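Local coordinates for enoyl-acyl carrier protein reductase (Uncultured bacterium, PDB 6KIA), which probably catalyses the NADH-dependent reduction of enoyl-acyl carrier protein in fatty acid synthesis and is linked to triclosan resistance, at residues R80-P85 against M142-G147; T256-T261 against K356-F361. One frame throughout, in Å; residues are numbered along the deposited sequence.

In the fold
The centres of contacts 1 and 2 are about 39 Å apart, on opposite sides of the chain's centre. They share no element. Contact 1 sets strand 80-83 of the mixed sheet against helix 120-146, in a domain of Rossmann type, and is partly open to solvent. Contact 2 joins two loops, one after strand 251-255 and one after helix 353-356, and its touching residues are all buried. Contact 1 pairs an apolar patch with a salt bridge on its solvent side. Segments 256-261 and 356-361 meet by van der Waals packing and one water, without a direct hydrogen bond, while Thr-256 and Ser-259 bond to Trp-364 and Met-366 further along the second loop. Tyr-260 touches the bound NADH.

Contact 1: residues R80-P85 against M142-G147; sequences RIINVP and MAELDG
Ile-82 on strand 80-83 packs against Glu-144 and Leu-145 on helix 120-146. A helix here covers a sheet, as in Rossmann-type folds. Strand 80-83 and the helix portion 142-146 run roughly antiparallel, at 142°, with axes 9.5 Å apart at closest approach. The tight part is Ile-82. Its CD1 meets CB of Leu-145 at 4.0 Å. Its other branch, CG2, is anti to the backbone N and lies over one face of the Glu-144 carboxylate, 3.5 Å from OE1. Val-49 on strand 47-56 touches both Ile-82 and Leu-145 and continues this apolar layer.

The solvent side is looser and polar. Arg-80 is exposed, and a bend at chi3 (43°) helps bring NH1 to the carboxylate. NH1 donates to OE2 of Glu-144 at 2.9 Å, forming a salt bridge. OE2 sits at the guanidinium edge, and the two flat groups are nearly coplanar. The bond is bent, with N-H...O 149°. Water 1 donates a second hydrogen bond to OE2 at 2.9 Å and accepts from the backbone N of Asn-83 at 2.8 Å. OE2 takes two bonds, which link the helix to segment 80-85 directly and through water and probably favour a charged carboxylate.

Contact 2: residues T256-T261 against K356-F361; sequences TYTSYT and KGFRNF
Phe-358 meets Thr-258 and Thr-256 where two loops pack in the interior. Phe-358 lies in a type I beta turn from Lys-356 to Arg-359, closed by a 3.2 Å hydrogen bond from Arg-359 N to Lys-356 O. The turn begins at the last residue of helix 353-356. Its partner loop leads from strand 251-255 to helix 263-278.

Phe-358 has the most surface buried here. Its CG is anti to the carbonyl carbon (chi1 -68°), which directs the ring at Thr-258. Both branches of Thr-258 reach the ring. CG2 and OG1 each lie 3.7 Å from CD1, and CG2 also touches CE1. The hydroxyl approaches the ring obliquely. Leu-372 of helix 370-385 touches both Phe-358 and Thr-258 as a third element.

Thr-256 adds a smaller patch. Its methyl CG2 rests 3.9 Å from the carbonyl O of Phe-358. Its hydroxyl has other partners. OG1 donates to the carbonyl O of Tyr-257 at 2.9 Å, from above the carbonyl plane, and is hydrogen-bonded to Trp-364, further along the loop of Phe-358, and to Tyr-241. Water 2 spans the loops: it accepts from Thr-256 N at 2.9 Å and donates a weak bond to Phe-358 O at 2.9 Å.

Contact 1: residues R80-P85 against M142-G147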
ATOM      1  N   ARG A  80       0.057 -14.625  17.216  1.00 29.27           N
ATOM      2  CA  ARG A  80       1.347 -14.368  17.835  1.00 22.85           C
ATOM      3  C   ARG A  80       2.176 -13.350  17.067  1.00 27.53           C
ATOM      4  O   ARG A  80       2.154 -13.315  15.841  1.00 26.73           O
ATOM      5  CB  ARG A  80       2.155 -15.655  17.949  1.00 29.78           C
ATOM      6  CG  ARG A  80       1.739 -16.577  19.081  1.00 47.46           C
ATOM      7  CD  ARG A  80       2.948 -17.376  19.529  1.00 59.02           C
ATOM      8  NE  ARG A  80       4.116 -16.502  19.599  1.00 71.25           N
ATOM      9  CZ  ARG A  80       5.374 -16.915  19.483  1.00 73.70           C
ATOM     10  NH1 ARG A  80       6.369 -16.041  19.557  1.00 70.00           N
ATOM     11  NH2 ARG A  80       5.632 -18.201  19.293  1.00 76.68           N
ATOM     12  N   ILE A  81       2.871 -12.497  17.806  1.00 24.70           N
ATOM     13  CA  ILE A  81       3.821 -11.572  17.203  1.00 22.44           C
ATOM     14  C   ILE A  81       5.216 -11.974  17.635  1.00 29.91           C
ATOM     15  O   ILE A  81       5.457 -12.221  18.812  1.00 29.36           O
ATOM     16  CB  ILE A  81       3.514 -10.111  17.562  1.00 27.37           C
ATOM     17  CG1 ILE A  81       2.471  -9.597  16.574  1.00 36.19           C
ATOM     18  CG2 ILE A  81       4.742  -9.217  17.421  1.00 26.14           C
ATOM     19  CD1 ILE A  81       1.527  -8.623  17.128  1.00 42.87           C
ATOM     20  N   ILE A  82       6.121 -12.093  16.669  1.00 25.81           N
ATOM     21  CA  ILE A  82       7.507 -12.437  16.976  1.00 24.32           C
ATOM     22  C   ILE A  82       8.228 -11.161  17.370  1.00 26.16           C
ATOM     23  O   ILE A  82       8.286 -10.201  16.589  1.00 26.04           O
ATOM     24  CB  ILE A  82       8.185 -13.133  15.785  1.00 24.73           C
ATOM     25  CG1 ILE A  82       7.477 -14.465  15.505  1.00 32.10           C
ATOM     26  CG2 ILE A  82       9.679 -13.348  16.055  1.00 28.72           C
ATOM     27  CD1 ILE A  82       7.954 -15.179  14.265  1.00 37.70           C
ATOM     28  N   ASN A  83       8.728 -11.117  18.605  1.00 25.91           N
ATOM     29  CA  ASN A  83       9.147  -9.841  19.178  1.00 25.08           C
ATOM     30  C   ASN A  83      10.584  -9.478  18.801  1.00 23.36           C
ATOM     31  O   ASN A  83      11.496  -9.514  19.627  1.00 30.49           O
ATOM     32  CB  ASN A  83       9.007  -9.861  20.698  1.00 35.53           C
ATOM     33  CG  ASN A  83       8.954  -8.473  21.288  1.00 39.31           C
ATOM     34  OD1 ASN A  83       9.038  -7.478  20.562  1.00 34.12           O
ATOM     35  ND2 ASN A  83       8.869  -8.391  22.612  1.00 34.64           N
ATOM     36  N   VAL A  84      10.760  -9.094  17.544  1.00 25.88           N
ATOM     37  CA  VAL A  84      12.033  -8.626  17.025  1.00 27.02           C
ATOM     38  C   VAL A  84      11.743  -7.322  16.275  1.00 28.70           C
ATOM     39  O   VAL A  84      10.797  -7.268  15.494  1.00 30.68           O
ATOM     40  CB  VAL A  84      12.691  -9.658  16.102  1.00 31.40           C
ATOM     41  CG1 VAL A  84      13.920  -9.073  15.416  1.00 31.16           C
ATOM     42  CG2 VAL A  84      13.025 -10.938  16.883  1.00 25.93           C
ATOM     43  N   PRO A  85      12.504  -6.251  16.568  1.00 27.27           N
ATOM     44  CA  PRO A  85      12.168  -4.972  15.917  1.00 28.31           C
ATOM     45  C   PRO A  85      12.550  -4.924  14.436  1.00 31.53           C
ATOM     46  O   PRO A  85      13.691  -4.584  14.096  1.00 33.95           O
ATOM     47  CB  PRO A  85      12.965  -3.946  16.728  1.00 30.57           C
ATOM     48  CG  PRO A  85      14.100  -4.730  17.322  1.00 29.06           C
ATOM     49  CD  PRO A  85      13.572  -6.108  17.576  1.00 26.45           C
ATOM     50  N   MET A 142      12.787 -15.499  11.197  1.00 22.03           N
ATOM     51  CA  MET A 142      12.597 -16.731  10.447  1.00 29.29           C
ATOM     52  C   MET A 142      13.062 -17.935  11.262  1.00 30.94           C
ATOM     53  O   MET A 142      12.510 -19.037  11.139  1.00 27.66           O
ATOM     54  CB  MET A 142      13.340 -16.667   9.107  1.00 27.14           C
ATOM     55  CG  MET A 142      12.743 -15.673   8.140  1.00 30.18           C
ATOM     56  SD  MET A 142      11.005 -15.996   7.774  1.00 27.48           S
ATOM     57  CE  MET A 142      10.572 -14.413   7.081  1.00 24.82           C
ATOM     58  N   ALA A 143      14.081 -17.732  12.082  1.00 26.64           N
ATOM     59  CA  ALA A 143      14.546 -18.802  12.971  1.00 26.34           C
ATOM     60  C   ALA A 143      13.427 -19.185  13.921  1.00 30.16           C
ATOM     61  O   ALA A 143      13.111 -20.383  14.076  1.00 31.39           O
ATOM     62  CB  ALA A 143      15.771 -18.367  13.747  1.00 25.81           C
ATOM     63  N   GLU A 144      12.759 -18.175  14.485  1.00 30.67           N
ATOM     64  CA  GLU A 144      11.653 -18.454  15.401  1.00 29.59           C
ATOM     65  C   GLU A 144      10.418 -19.036  14.689  1.00 30.27           C
ATOM     66  O   GLU A 144       9.774 -19.970  15.180  1.00 31.14           O
ATOM     67  CB  GLU A 144      11.273 -17.188  16.163  1.00 33.38           C
ATOM     68  CG  GLU A 144      10.376 -17.444  17.351  1.00 46.93           C
ATOM     69  CD  GLU A 144      10.221 -16.225  18.233  1.00 57.91           C
ATOM     70  OE1 GLU A 144      11.195 -15.455  18.355  1.00 62.15           O
ATOM     71  OE2 GLU A 144       9.123 -16.032  18.796  1.00 62.95           O
ATOM     72  N   LEU A 145      10.102 -18.496  13.519  1.00 27.58           N
ATOM     73  CA  LEU A 145       8.952 -18.928  12.746  1.00 22.62           C
ATOM     74  C   LEU A 145       9.105 -20.370  12.259  1.00 29.59           C
ATOM     75  O   LEU A 145       8.130 -21.108  12.175  1.00 29.96           O
ATOM     76  CB  LEU A 145       8.763 -18.002  11.552  1.00 30.75           C
ATOM     77  CG  LEU A 145       7.520 -18.205  10.704  1.00 34.46           C
ATOM     78  CD1 LEU A 145       6.248 -17.893  11.490  1.00 38.08           C
ATOM     79  CD2 LEU A 145       7.650 -17.339   9.462  1.00 30.57           C
ATOM     80  N   ASP A 146      10.332 -20.753  11.912  1.00 26.15           N
ATOM     81  CA  ASP A 146      10.579 -22.090  11.377  1.00 28.45           C
ATOM     82  C   ASP A 146      10.057 -23.147  12.343  1.00 32.50           C
ATOM     83  O   ASP A 146       9.468 -24.138  11.927  1.00 33.80           O
ATOM     84  CB  ASP A 146      12.073 -22.301  11.104  1.00 32.18           C
ATOM     85  CG  ASP A 146      12.363 -23.660  10.509  1.00 42.26           C
ATOM     86  OD1 ASP A 146      12.017 -23.885   9.324  1.00 35.11           O
ATOM     87  OD2 ASP A 146      12.948 -24.498  11.222  1.00 53.31           O
ATOM     88  N   GLY A 147      10.237 -22.904  13.636  1.00 31.54           N
ATOM     89  CA  GLY A 147       9.784 -23.839  14.652  1.00 33.63           C
ATOM     90  C   GLY A 147       8.280 -23.899  14.802  1.00 37.74           C
ATOM     91  O   GLY A 147       7.743 -24.818  15.419  1.00 48.12           O
TER
HETATM   92  O   HOH W   1       9.341 -13.431  20.016  1.00 45.44           O

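Contact 2: residues T256-T261 against K356-F361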
ATOM      1  N   THR A 256      -4.330   7.011 -12.755  1.00 20.43           N
ATOM      2  CA  THR A 256      -3.469   7.036 -11.565  1.00 16.85           C
ATOM      3  C   THR A 256      -3.633   8.343 -10.806  1.00 21.96           C
ATOM      4  O   THR A 256      -4.033   9.346 -11.385  1.00 20.93           O
ATOM      5  CB  THR A 256      -1.982   6.869 -11.936  1.00 16.98           C
ATOM      6  OG1 THR A 256      -1.184   6.763 -10.747  1.00 19.69           O
ATOM      7  CG2 THR A 256      -1.489   8.085 -12.760  1.00 20.52           C
ATOM      8  N   TYR A 257      -3.275   8.327  -9.524  1.00 19.03           N
ATOM      9  CA  TYR A 257      -2.964   9.542  -8.788  1.00 17.47           C
ATOM     10  C   TYR A 257      -1.581  10.022  -9.226  1.00 19.18           C
ATOM     11  O   TYR A 257      -0.662   9.216  -9.363  1.00 20.62           O
ATOM     12  CB  TYR A 257      -2.968   9.274  -7.274  1.00 18.81           C
ATOM     13  CG  TYR A 257      -2.317  10.388  -6.473  1.00 18.57           C
ATOM     14  CD1 TYR A 257      -3.048  11.507  -6.095  1.00 17.86           C
ATOM     15  CD2 TYR A 257      -0.973  10.314  -6.103  1.00 18.08           C
ATOM     16  CE1 TYR A 257      -2.461  12.545  -5.368  1.00 19.72           C
ATOM     17  CE2 TYR A 257      -0.383  11.334  -5.388  1.00 20.88           C
ATOM     18  CZ  TYR A 257      -1.125  12.449  -5.014  1.00 21.47           C
ATOM     19  OH  TYR A 257      -0.503  13.454  -4.293  1.00 23.17           O
ATOM     20  N   THR A 258      -1.436  11.325  -9.434  1.00 18.05           N
ATOM     21  CA  THR A 258      -0.149  11.960  -9.750  1.00 20.73           C
ATOM     22  C   THR A 258       0.092  13.070  -8.711  1.00 20.75           C
ATOM     23  O   THR A 258      -0.835  13.823  -8.385  1.00 21.02           O
ATOM     24  CB  THR A 258      -0.144  12.534 -11.201  1.00 20.10           C
ATOM     25  OG1 THR A 258      -0.389  11.495 -12.155  1.00 21.04           O
ATOM     26  CG2 THR A 258       1.188  13.210 -11.547  1.00 19.76           C
ATOM     27  N   SER A 259       1.306  13.186  -8.150  1.00 20.33           N
ATOM     28  CA  SER A 259       2.455  12.381  -8.546  1.00 19.95           C
ATOM     29  C   SER A 259       2.803  11.376  -7.439  1.00 21.40           C
ATOM     30  O   SER A 259       3.050  11.744  -6.282  1.00 20.71           O
ATOM     31  CB  SER A 259       3.638  13.324  -8.859  1.00 23.41           C
ATOM     32  OG  SER A 259       4.865  12.635  -8.986  1.00 27.63           O
ATOM     33  N   TYR A 260       2.819  10.095  -7.797  1.00 20.70           N
ATOM     34  CA  TYR A 260       3.023   9.048  -6.803  1.00 22.46           C
ATOM     35  C   TYR A 260       4.507   8.801  -6.561  1.00 20.68           C
ATOM     36  O   TYR A 260       5.166   8.099  -7.323  1.00 21.25           O
ATOM     37  CB  TYR A 260       2.318   7.778  -7.261  1.00 17.76           C
ATOM     38  CG  TYR A 260       2.351   6.667  -6.269  1.00 21.75           C
ATOM     39  CD1 TYR A 260       1.535   6.688  -5.146  1.00 26.15           C
ATOM     40  CD2 TYR A 260       3.190   5.579  -6.462  1.00 20.17           C
ATOM     41  CE1 TYR A 260       1.563   5.643  -4.221  1.00 25.07           C
ATOM     42  CE2 TYR A 260       3.217   4.537  -5.551  1.00 18.34           C
ATOM     43  CZ  TYR A 260       2.412   4.582  -4.440  1.00 21.68           C
ATOM     44  OH  TYR A 260       2.463   3.530  -3.542  1.00 21.62           O
ATOM     45  N   THR A 261       5.024   9.373  -5.480  1.00 21.02           N
ATOM     46  CA  THR A 261       6.458   9.436  -5.240  1.00 21.75           C
ATOM     47  C   THR A 261       7.074   8.067  -4.972  1.00 26.33           C
ATOM     48  O   THR A 261       8.276   7.895  -5.149  1.00 25.86           O
ATOM     49  CB  THR A 261       6.751  10.384  -4.081  1.00 32.87           C
ATOM     50  OG1 THR A 261       6.121   9.899  -2.891  1.00 48.77           O
ATOM     51  CG2 THR A 261       6.178  11.732  -4.414  1.00 30.70           C
ATOM     52  N   LYS A 356      -6.621  13.808 -18.747  1.00 26.71           N
ATOM     53  CA  LYS A 356      -6.377  12.813 -19.779  1.00 24.27           C
ATOM     54  C   LYS A 356      -4.887  12.714 -20.080  1.00 26.65           C
ATOM     55  O   LYS A 356      -4.392  11.624 -20.395  1.00 26.52           O
ATOM     56  CB  LYS A 356      -7.131  13.167 -21.066  1.00 35.10           C
ATOM     57  CG  LYS A 356      -7.010  12.106 -22.141  1.00 45.03           C
ATOM     58  CD  LYS A 356      -7.497  12.613 -23.487  1.00 54.09           C
ATOM     59  CE  LYS A 356      -7.730  11.461 -24.445  1.00 63.44           C
ATOM     60  NZ  LYS A 356      -6.488  10.664 -24.641  1.00 69.41           N
ATOM     61  N   GLY A 357      -4.173  13.826 -19.905  1.00 28.21           N
ATOM     62  CA  GLY A 357      -2.733  13.861 -20.127  1.00 27.78           C
ATOM     63  C   GLY A 357      -1.922  12.988 -19.172  1.00 34.91           C
ATOM     64  O   GLY A 357      -0.801  12.568 -19.490  1.00 35.07           O
ATOM     65  N   PHE A 358      -2.476  12.715 -17.994  1.00 25.75           N
ATOM     66  CA  PHE A 358      -1.756  11.893 -17.009  1.00 29.65           C
ATOM     67  C   PHE A 358      -2.074  10.402 -17.115  1.00 28.60           C
ATOM     68  O   PHE A 358      -1.595   9.620 -16.305  1.00 29.09           O
ATOM     69  CB  PHE A 358      -2.055  12.387 -15.586  1.00 25.22           C
ATOM     70  CG  PHE A 358      -1.486  13.734 -15.298  1.00 27.24           C
ATOM     71  CD1 PHE A 358      -0.141  13.874 -14.985  1.00 24.51           C
ATOM     72  CD2 PHE A 358      -2.284  14.867 -15.377  1.00 26.18           C
ATOM     73  CE1 PHE A 358       0.397  15.128 -14.747  1.00 26.58           C
ATOM     74  CE2 PHE A 358      -1.760  16.124 -15.138  1.00 27.84           C
ATOM     75  CZ  PHE A 358      -0.420  16.258 -14.818  1.00 28.67           C
ATOM     76  N   ARG A 359      -2.823   9.999 -18.144  1.00 25.29           N
ATOM     77  CA  ARG A 359      -3.133   8.575 -18.352  1.00 28.39           C
ATOM     78  C   ARG A 359      -2.072   7.912 -19.221  1.00 33.30           C
ATOM     79  O   ARG A 359      -2.355   7.042 -20.039  1.00 42.78           O
ATOM     80  CB  ARG A 359      -4.527   8.407 -18.976  1.00 30.79           C
ATOM     81  CG  ARG A 359      -5.636   8.863 -18.044  1.00 26.45           C
ATOM     82  CD  ARG A 359      -6.978   8.174 -18.266  1.00 32.08           C
ATOM     83  NE  ARG A 359      -7.668   8.563 -19.500  1.00 36.02           N
ATOM     84  CZ  ARG A 359      -8.573   9.538 -19.556  1.00 29.15           C
ATOM     85  NH1 ARG A 359      -8.849  10.254 -18.465  1.00 22.31           N
ATOM     86  NH2 ARG A 359      -9.194   9.826 -20.710  1.00 33.24           N
ATOM     87  N   ASN A 360      -0.840   8.341 -18.996  1.00 27.49           N
ATOM     88  CA  ASN A 360       0.327   7.855 -19.699  1.00 29.49           C
ATOM     89  C   ASN A 360       1.043   6.825 -18.843  1.00 27.19           C
ATOM     90  O   ASN A 360       1.738   7.165 -17.888  1.00 28.97           O
ATOM     91  CB  ASN A 360       1.237   9.030 -20.030  1.00 29.31           C
ATOM     92  CG  ASN A 360       2.430   8.645 -20.888  1.00 36.01           C
ATOM     93  OD1 ASN A 360       2.890   7.503 -20.891  1.00 30.72           O
ATOM     94  ND2 ASN A 360       2.950   9.624 -21.618  1.00 39.73           N
ATOM     95  N   PHE A 361       0.880   5.564 -19.209  1.00 27.22           N
ATOM     96  CA  PHE A 361       1.393   4.458 -18.410  1.00 26.26           C
ATOM     97  C   PHE A 361       2.913   4.373 -18.424  1.00 27.81           C
ATOM     98  O   PHE A 361       3.548   4.150 -17.394  1.00 29.49           O
ATOM     99  CB  PHE A 361       0.790   3.148 -18.908  1.00 28.37           C
ATOM    100  CG  PHE A 361       1.111   1.961 -18.042  1.00 29.14           C
ATOM    101  CD1 PHE A 361       0.334   1.673 -16.924  1.00 26.99           C
ATOM    102  CD2 PHE A 361       2.185   1.133 -18.345  1.00 27.71           C
ATOM    103  CE1 PHE A 361       0.627   0.581 -16.115  1.00 24.17           C
ATOM    104  CE2 PHE A 361       2.483   0.036 -17.543  1.00 27.41           C
ATOM    105  CZ  PHE A 361       1.700  -0.243 -16.432  1.00 24.44           C
TER
HETATM  106  O   HOH W   2      -4.072   8.957 -14.878  1.00 24.12           O